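Local coordinates for protein phosphonate monoester hydrolase (Ruegeria pomeroyi, PDB 4UPK) that belongs to the sulfatase family, a branch of the alkaline phosphatase clan of enzymes, at residues A[404-416]-A[527-538]. Sequence-based numbering, arbitrary orientation.
Sequences QEIPNAVDGRSLR and THEGARTQRRYD
R536 and Y537, next to the C-terminus, lie against a loop of the sulfatase-family fold that turns at P407–V410 (type I beta turn) and leads from helix 394-402 to helix 416-419; the tail arrives from the two-stranded hairpin 524-533, whose strand 530-533 packs on a second subunit. Hydrogen bonds begin at N408, whose amide bridges two backbone sites: ND2 donates to Q534 O (2.8 Å), while OD1 accepts from R536 N at 3.0 Å, a donor standing 47° above the carbonyl plane rather than on a lone pair. R536 runs out straight from CG to NE, its first torsion (chi1 -170°) swinging CG opposite the backbone N, which carries the guanidinium to N408 O and D411. Its NH1 bonds N408 O almost straight, with an N-H...O angle of 171° and the oxygen in the guanidinium plane. The salt bridge is end-on: NH1 (2.8 Å) and NH2 (3.0 Å) both meet D411 OD1, the carboxylate turned steeply against the guanidinium. D411 OD2 is taken by N97 ND2 and Y94 N, so both carboxylate oxygens are held. Aliphatic packing sandwiches the Y537 ring: R413 CG sits 3.6 Å from its centroid, a CH-pi contact, and R536 CG covers the opposite face. R413 NH2 has its main salt bridge with D426; D538 OD2, 3.7 Å from NH2 and over the guanidinium face, adds a long charge pairing to which no N-H points. At the ring's far end, Y537 OH donates to D411 O at 2.6 Å.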
ATOM      1  N   GLN A 404      21.306  10.979   9.907  1.00 23.62           N
ATOM      2  CA  GLN A 404      20.274  10.311   9.114  1.00 22.90           C
ATOM      3  C   GLN A 404      20.156  11.001   7.759  1.00 27.37           C
ATOM      4  O   GLN A 404      20.174  12.234   7.702  1.00 27.87           O
ATOM      5  CB  GLN A 404      18.925  10.331   9.865  1.00 23.16           C
ATOM      6  CG  GLN A 404      17.776   9.602   9.174  1.00 29.34           C
ATOM      7  CD  GLN A 404      18.041   8.130   8.895  1.00 47.08           C
ATOM      8  OE1 GLN A 404      18.594   7.389   9.723  1.00 40.99           O
ATOM      9  NE2 GLN A 404      17.611   7.661   7.724  1.00 38.79           N
ATOM     10  N   GLU A 405      20.041  10.202   6.677  1.00 23.00           N
ATOM     11  CA  GLU A 405      19.912  10.657   5.294  1.00 22.47           C
ATOM     12  C   GLU A 405      18.756  11.636   5.155  1.00 26.50           C
ATOM     13  O   GLU A 405      17.659  11.382   5.666  1.00 27.39           O
ATOM     14  CB  GLU A 405      19.687   9.456   4.357  1.00 24.45           C
ATOM     15  CG  GLU A 405      19.812   9.789   2.879  1.00 33.13           C
ATOM     16  CD  GLU A 405      19.541   8.663   1.897  1.00 51.90           C
ATOM     17  OE1 GLU A 405      19.526   7.481   2.311  1.00 49.02           O
ATOM     18  OE2 GLU A 405      19.361   8.970   0.697  1.00 48.90           O
ATOM     19  N   ILE A 406      19.019  12.776   4.494  1.00 20.14           N
ATOM     20  CA  ILE A 406      17.979  13.763   4.247  1.00 17.62           C
ATOM     21  C   ILE A 406      17.343  13.381   2.894  1.00 22.26           C
ATOM     22  O   ILE A 406      18.059  13.308   1.889  1.00 21.73           O
ATOM     23  CB  ILE A 406      18.480  15.245   4.263  1.00 18.37           C
ATOM     24  CG1 ILE A 406      19.276  15.594   5.552  1.00 17.26           C
ATOM     25  CG2 ILE A 406      17.306  16.214   4.037  1.00 16.34           C
ATOM     26  CD1 ILE A 406      20.218  16.789   5.416  1.00 12.68           C
ATOM     27  N   PRO A 407      16.006  13.151   2.840  1.00 18.25           N
ATOM     28  CA  PRO A 407      15.364  12.871   1.544  1.00 17.67           C
ATOM     29  C   PRO A 407      15.530  14.043   0.552  1.00 22.55           C
ATOM     30  O   PRO A 407      15.622  15.204   0.977  1.00 20.82           O
ATOM     31  CB  PRO A 407      13.877  12.697   1.925  1.00 17.73           C
ATOM     32  CG  PRO A 407      13.862  12.433   3.349  1.00 21.02           C
ATOM     33  CD  PRO A 407      15.007  13.181   3.926  1.00 17.86           C
ATOM     34  N   ASN A 408      15.556  13.733  -0.775  1.00 20.78           N
ATOM     35  CA  ASN A 408      15.655  14.721  -1.857  1.00 20.03           C
ATOM     36  C   ASN A 408      14.407  15.631  -1.915  1.00 24.54           C
ATOM     37  O   ASN A 408      14.517  16.775  -2.363  1.00 24.85           O
ATOM     38  CB  ASN A 408      15.885  14.036  -3.210  1.00 20.27           C
ATOM     39  CG  ASN A 408      17.314  13.630  -3.487  1.00 30.81           C
ATOM     40  OD1 ASN A 408      18.263  14.005  -2.788  1.00 17.20           O
ATOM     41  ND2 ASN A 408      17.502  12.884  -4.565  1.00 21.54           N
ATOM     42  N   ALA A 409      13.241  15.141  -1.433  1.00 20.13           N
ATOM     43  CA  ALA A 409      11.986  15.907  -1.350  1.00 19.86           C
ATOM     44  C   ALA A 409      12.140  17.198  -0.506  1.00 21.00           C
ATOM     45  O   ALA A 409      11.431  18.174  -0.742  1.00 19.95           O
ATOM     46  CB  ALA A 409      10.887  15.035  -0.755  1.00 21.02           C
ATOM     47  N   VAL A 410      13.075  17.195   0.459  1.00 16.81           N
ATOM     48  CA  VAL A 410      13.346  18.322   1.346  1.00 15.72           C
ATOM     49  C   VAL A 410      13.991  19.485   0.584  1.00 21.92           C
ATOM     50  O   VAL A 410      15.101  19.361   0.046  1.00 22.28           O
ATOM     51  CB  VAL A 410      14.127  17.886   2.629  1.00 18.50           C
ATOM     52  CG1 VAL A 410      14.565  19.075   3.473  1.00 17.38           C
ATOM     53  CG2 VAL A 410      13.308  16.911   3.469  1.00 17.51           C
ATOM     54  N   ASP A 411      13.269  20.612   0.533  1.00 19.32           N
ATOM     55  CA  ASP A 411      13.696  21.864  -0.116  1.00 19.40           C
ATOM     56  C   ASP A 411      14.686  22.650   0.744  1.00 24.98           C
ATOM     57  O   ASP A 411      15.503  23.398   0.199  1.00 24.65           O
ATOM     58  CB  ASP A 411      12.485  22.754  -0.425  1.00 20.00           C
ATOM     59  CG  ASP A 411      11.518  22.186  -1.449  1.00 19.53           C
ATOM     60  OD1 ASP A 411      11.982  21.716  -2.511  1.00 21.54           O
ATOM     61  OD2 ASP A 411      10.299  22.256  -1.212  1.00 14.16           O
ATOM     62  N   GLY A 412      14.574  22.494   2.073  1.00 21.52           N
ATOM     63  CA  GLY A 412      15.430  23.158   3.047  1.00 19.93           C
ATOM     64  C   GLY A 412      16.837  22.624   3.080  1.00 23.26           C
ATOM     65  O   GLY A 412      17.104  21.521   2.605  1.00 23.48           O
ATOM     66  N   ARG A 413      17.745  23.418   3.642  1.00 19.41           N
ATOM     67  CA  ARG A 413      19.155  23.087   3.767  1.00 19.35           C
ATOM     68  C   ARG A 413      19.585  23.161   5.233  1.00 24.28           C
ATOM     69  O   ARG A 413      19.150  24.047   5.972  1.00 22.86           O
ATOM     70  CB  ARG A 413      20.005  24.034   2.905  1.00 18.66           C
ATOM     71  CG  ARG A 413      19.823  23.825   1.400  1.00 21.06           C
ATOM     72  CD  ARG A 413      20.677  24.765   0.571  1.00 18.03           C
ATOM     73  NE  ARG A 413      22.113  24.597   0.817  1.00 21.89           N
ATOM     74  CZ  ARG A 413      23.053  25.392   0.312  1.00 35.64           C
ATOM     75  NH1 ARG A 413      22.723  26.393  -0.491  1.00 23.42           N
ATOM     76  NH2 ARG A 413      24.325  25.196   0.613  1.00 26.05           N
ATOM     77  N   SER A 414      20.437  22.218   5.645  1.00 21.80           N
ATOM     78  CA  SER A 414      20.975  22.135   7.002  1.00 21.97           C
ATOM     79  C   SER A 414      21.652  23.439   7.447  1.00 27.33           C
ATOM     80  O   SER A 414      22.452  24.023   6.707  1.00 27.42           O
ATOM     81  CB  SER A 414      21.954  20.971   7.108  1.00 23.70           C
ATOM     82  OG  SER A 414      22.478  20.842   8.419  1.00 27.05           O
ATOM     83  N   LEU A 415      21.325  23.878   8.670  1.00 24.15           N
ATOM     84  CA  LEU A 415      21.887  25.069   9.294  1.00 23.33           C
ATOM     85  C   LEU A 415      23.146  24.743  10.086  1.00 28.00           C
ATOM     86  O   LEU A 415      23.720  25.639  10.710  1.00 27.69           O
ATOM     87  CB  LEU A 415      20.849  25.726  10.216  1.00 22.84           C
ATOM     88  CG  LEU A 415      19.593  26.284   9.562  1.00 26.09           C
ATOM     89  CD1 LEU A 415      18.685  26.891  10.604  1.00 24.01           C
ATOM     90  CD2 LEU A 415      19.922  27.309   8.490  1.00 27.65           C
ATOM     91  N   ARG A 416      23.575  23.463  10.067  1.00 25.07           N
ATOM     92  CA  ARG A 416      24.755  22.976  10.775  1.00 25.64           C
ATOM     93  C   ARG A 416      26.037  23.788  10.526  1.00 30.39           C
ATOM     94  O   ARG A 416      26.662  24.135  11.529  1.00 30.54           O
ATOM     95  CB  ARG A 416      24.959  21.468  10.584  1.00 26.91           C
ATOM     96  CG  ARG A 416      25.538  20.792  11.808  1.00 36.18           C
ATOM     97  CD  ARG A 416      25.661  19.317  11.588  1.00 39.18           C
ATOM     98  NE  ARG A 416      26.510  18.699  12.597  1.00 45.10           N
ATOM     99  CZ  ARG A 416      26.817  17.407  12.618  1.00 71.87           C
ATOM    100  NH1 ARG A 416      26.333  16.587  11.689  1.00 65.95           N
ATOM    101  NH2 ARG A 416      27.602  16.920  13.570  1.00 63.61           N
ATOM    102  N   THR A 527      17.955   3.271 -15.229  1.00 35.36           N
ATOM    103  CA  THR A 527      19.126   2.851 -16.017  1.00 36.96           C
ATOM    104  C   THR A 527      18.998   1.361 -16.359  1.00 45.12           C
ATOM    105  O   THR A 527      18.166   0.671 -15.767  1.00 45.61           O
ATOM    106  CB  THR A 527      20.463   3.156 -15.252  1.00 44.84           C
ATOM    107  OG1 THR A 527      20.750   2.128 -14.282  1.00 43.87           O
ATOM    108  CG2 THR A 527      20.488   4.563 -14.594  1.00 39.43           C
ATOM    109  N   HIS A 528      19.857   0.858 -17.277  1.00 43.04           N
ATOM    110  CA  HIS A 528      19.910  -0.545 -17.707  1.00 43.53           C
ATOM    111  C   HIS A 528      20.175  -1.525 -16.540  1.00 45.51           C
ATOM    112  O   HIS A 528      19.835  -2.703 -16.648  1.00 45.32           O
ATOM    113  CB  HIS A 528      20.956  -0.717 -18.828  1.00 46.00           C
ATOM    114  CG  HIS A 528      22.362  -0.415 -18.399  1.00 50.87           C
ATOM    115  ND1 HIS A 528      22.782   0.887 -18.136  1.00 52.48           N
ATOM    116  CD2 HIS A 528      23.398  -1.259 -18.175  1.00 54.43           C
ATOM    117  CE1 HIS A 528      24.049   0.785 -17.759  1.00 52.99           C
ATOM    118  NE2 HIS A 528      24.465  -0.485 -17.769  1.00 54.29           N
ATOM    119  N   GLU A 529      20.757  -1.026 -15.427  1.00 40.91           N
ATOM    120  CA  GLU A 529      21.091  -1.783 -14.210  1.00 40.22           C
ATOM    121  C   GLU A 529      20.064  -1.593 -13.068  1.00 40.52           C
ATOM    122  O   GLU A 529      20.179  -2.229 -12.011  1.00 40.05           O
ATOM    123  CB  GLU A 529      22.490  -1.372 -13.708  1.00 42.28           C
ATOM    124  CG  GLU A 529      23.635  -1.785 -14.620  1.00 56.01           C
ATOM    125  CD  GLU A 529      24.954  -1.067 -14.421  1.00 85.71           C
ATOM    126  OE1 GLU A 529      25.208  -0.565 -13.302  1.00 94.01           O
ATOM    127  OE2 GLU A 529      25.756  -1.038 -15.382  1.00 83.89           O
ATOM    128  N   GLY A 530      19.082  -0.724 -13.293  1.00 34.41           N
ATOM    129  CA  GLY A 530      18.054  -0.390 -12.312  1.00 32.62           C
ATOM    130  C   GLY A 530      17.977   1.097 -12.018  1.00 33.41           C
ATOM    131  O   GLY A 530      18.581   1.907 -12.728  1.00 31.52           O
ATOM    132  N   ALA A 531      17.232   1.467 -10.968  1.00 29.21           N
ATOM    133  CA  ALA A 531      17.066   2.862 -10.545  1.00 27.63           C
ATOM    134  C   ALA A 531      18.261   3.370  -9.739  1.00 32.61           C
ATOM    135  O   ALA A 531      18.719   2.703  -8.818  1.00 33.31           O
ATOM    136  CB  ALA A 531      15.781   3.030  -9.749  1.00 27.45           C
ATOM    137  N   ARG A 532      18.783   4.542 -10.112  1.00 29.08           N
ATOM    138  CA  ARG A 532      19.921   5.161  -9.437  1.00 28.44           C
ATOM    139  C   ARG A 532      19.572   6.579  -9.026  1.00 29.61           C
ATOM    140  O   ARG A 532      18.936   7.289  -9.795  1.00 25.81           O
ATOM    141  CB  ARG A 532      21.179   5.125 -10.333  1.00 28.27           C
ATOM    142  CG  ARG A 532      21.696   3.718 -10.699  1.00 34.29           C
ATOM    143  CD  ARG A 532      22.293   2.948  -9.524  1.00 43.13           C
ATOM    144  NE  ARG A 532      22.899   1.676  -9.937  1.00 47.92           N
ATOM    145  CZ  ARG A 532      22.293   0.492  -9.874  1.00 59.15           C
ATOM    146  NH1 ARG A 532      21.061   0.392  -9.387  1.00 38.07           N
ATOM    147  NH2 ARG A 532      22.924  -0.605 -10.274  1.00 57.14           N
ATOM    148  N   THR A 533      19.968   6.992  -7.800  1.00 29.19           N
ATOM    149  CA  THR A 533      19.656   8.333  -7.279  1.00 28.65           C
ATOM    150  C   THR A 533      20.846   9.279  -7.172  1.00 34.12           C
ATOM    151  O   THR A 533      21.977   8.830  -6.982  1.00 35.18           O
ATOM    152  CB  THR A 533      18.807   8.263  -6.001  1.00 36.10           C
ATOM    153  OG1 THR A 533      18.209   9.549  -5.772  1.00 38.26           O
ATOM    154  CG2 THR A 533      19.600   7.799  -4.775  1.00 29.94           C
ATOM    155  N   GLN A 534      20.574  10.593  -7.320  1.00 29.12           N
ATOM    156  CA  GLN A 534      21.529  11.691  -7.221  1.00 28.46           C
ATOM    157  C   GLN A 534      21.108  12.549  -6.026  1.00 30.37           C
ATOM    158  O   GLN A 534      19.936  12.895  -5.910  1.00 29.14           O
ATOM    159  CB  GLN A 534      21.538  12.518  -8.524  1.00 30.07           C
ATOM    160  CG  GLN A 534      22.602  13.620  -8.606  1.00 49.20           C
ATOM    161  CD  GLN A 534      24.031  13.116  -8.491  1.00 67.64           C
ATOM    162  OE1 GLN A 534      24.537  12.356  -9.335  1.00 58.54           O
ATOM    163  NE2 GLN A 534      24.727  13.551  -7.448  1.00 61.96           N
ATOM    164  N   ARG A 535      22.055  12.838  -5.121  1.00 27.29           N
ATOM    165  CA  ARG A 535      21.888  13.649  -3.911  1.00 27.54           C
ATOM    166  C   ARG A 535      21.583  15.101  -4.303  1.00 30.06           C
ATOM    167  O   ARG A 535      22.285  15.655  -5.147  1.00 30.07           O
ATOM    168  CB  ARG A 535      23.171  13.571  -3.069  1.00 28.69           C
ATOM    169  CG  ARG A 535      23.040  14.112  -1.663  1.00 43.97           C
ATOM    170  CD  ARG A 535      24.070  13.471  -0.743  1.00 56.94           C
ATOM    171  NE  ARG A 535      25.254  14.309  -0.535  1.00 69.19           N
ATOM    172  CZ  ARG A 535      25.655  14.768   0.652  1.00 86.22           C
ATOM    173  NH1 ARG A 535      24.969  14.474   1.752  1.00 67.38           N
ATOM    174  NH2 ARG A 535      26.741  15.526   0.745  1.00 76.63           N
ATOM    175  N   ARG A 536      20.513  15.692  -3.724  1.00 25.42           N
ATOM    176  CA  ARG A 536      20.061  17.053  -4.057  1.00 24.29           C
ATOM    177  C   ARG A 536      21.019  18.127  -3.600  1.00 28.54           C
ATOM    178  O   ARG A 536      21.357  19.043  -4.366  1.00 26.72           O
ATOM    179  CB  ARG A 536      18.644  17.324  -3.506  1.00 21.64           C
ATOM    180  CG  ARG A 536      18.034  18.612  -4.026  1.00 19.56           C
ATOM    181  CD  ARG A 536      16.708  18.908  -3.361  1.00 29.09           C
ATOM    182  NE  ARG A 536      16.249  20.274  -3.643  1.00 25.40           N
ATOM    183  CZ  ARG A 536      15.009  20.701  -3.444  1.00 30.96           C
ATOM    184  NH1 ARG A 536      14.085  19.874  -2.969  1.00  8.24           N
ATOM    185  NH2 ARG A 536      14.677  21.958  -3.734  1.00 15.68           N
ATOM    186  N   TYR A 537      21.413  18.032  -2.329  1.00 27.53           N
ATOM    187  CA  TYR A 537      22.264  19.012  -1.705  1.00 27.75           C
ATOM    188  C   TYR A 537      23.709  18.629  -1.486  1.00 36.55           C
ATOM    189  O   TYR A 537      24.052  17.674  -0.777  1.00 36.42           O
ATOM    190  CB  TYR A 537      21.584  19.673  -0.513  1.00 27.62           C
ATOM    191  CG  TYR A 537      20.400  20.539  -0.906  1.00 26.99           C
ATOM    192  CD1 TYR A 537      20.569  21.662  -1.712  1.00 28.43           C
ATOM    193  CD2 TYR A 537      19.124  20.283  -0.401  1.00 26.74           C
ATOM    194  CE1 TYR A 537      19.500  22.507  -2.011  1.00 27.51           C
ATOM    195  CE2 TYR A 537      18.049  21.123  -0.688  1.00 26.01           C
ATOM    196  CZ  TYR A 537      18.245  22.240  -1.488  1.00 28.45           C
ATOM    197  OH  TYR A 537      17.199  23.070  -1.806  1.00 20.71           O
ATOM    198  N   ASP A 538      24.528  19.394  -2.211  1.00 35.69           N
ATOM    199  CA  ASP A 538      25.972  19.500  -2.386  1.00 43.30           C
ATOM    200  C   ASP A 538      26.865  18.824  -1.356  1.00 54.56           C
ATOM    201  O   ASP A 538      26.587  18.946  -0.142  1.00 57.55           O
ATOM    202  CB  ASP A 538      26.322  20.997  -2.539  1.00 45.10           C
ATOM    203  CG  ASP A 538      25.111  21.847  -2.920  1.00 50.99           C
ATOM    204  OD1 ASP A 538      24.513  21.584  -3.997  1.00 50.29           O
ATOM    205  OD2 ASP A 538      24.710  22.712  -2.106  1.00 54.56           O
ATOM    206  OXT ASP A 538      27.886  18.229  -1.774  1.00 71.81           O
TER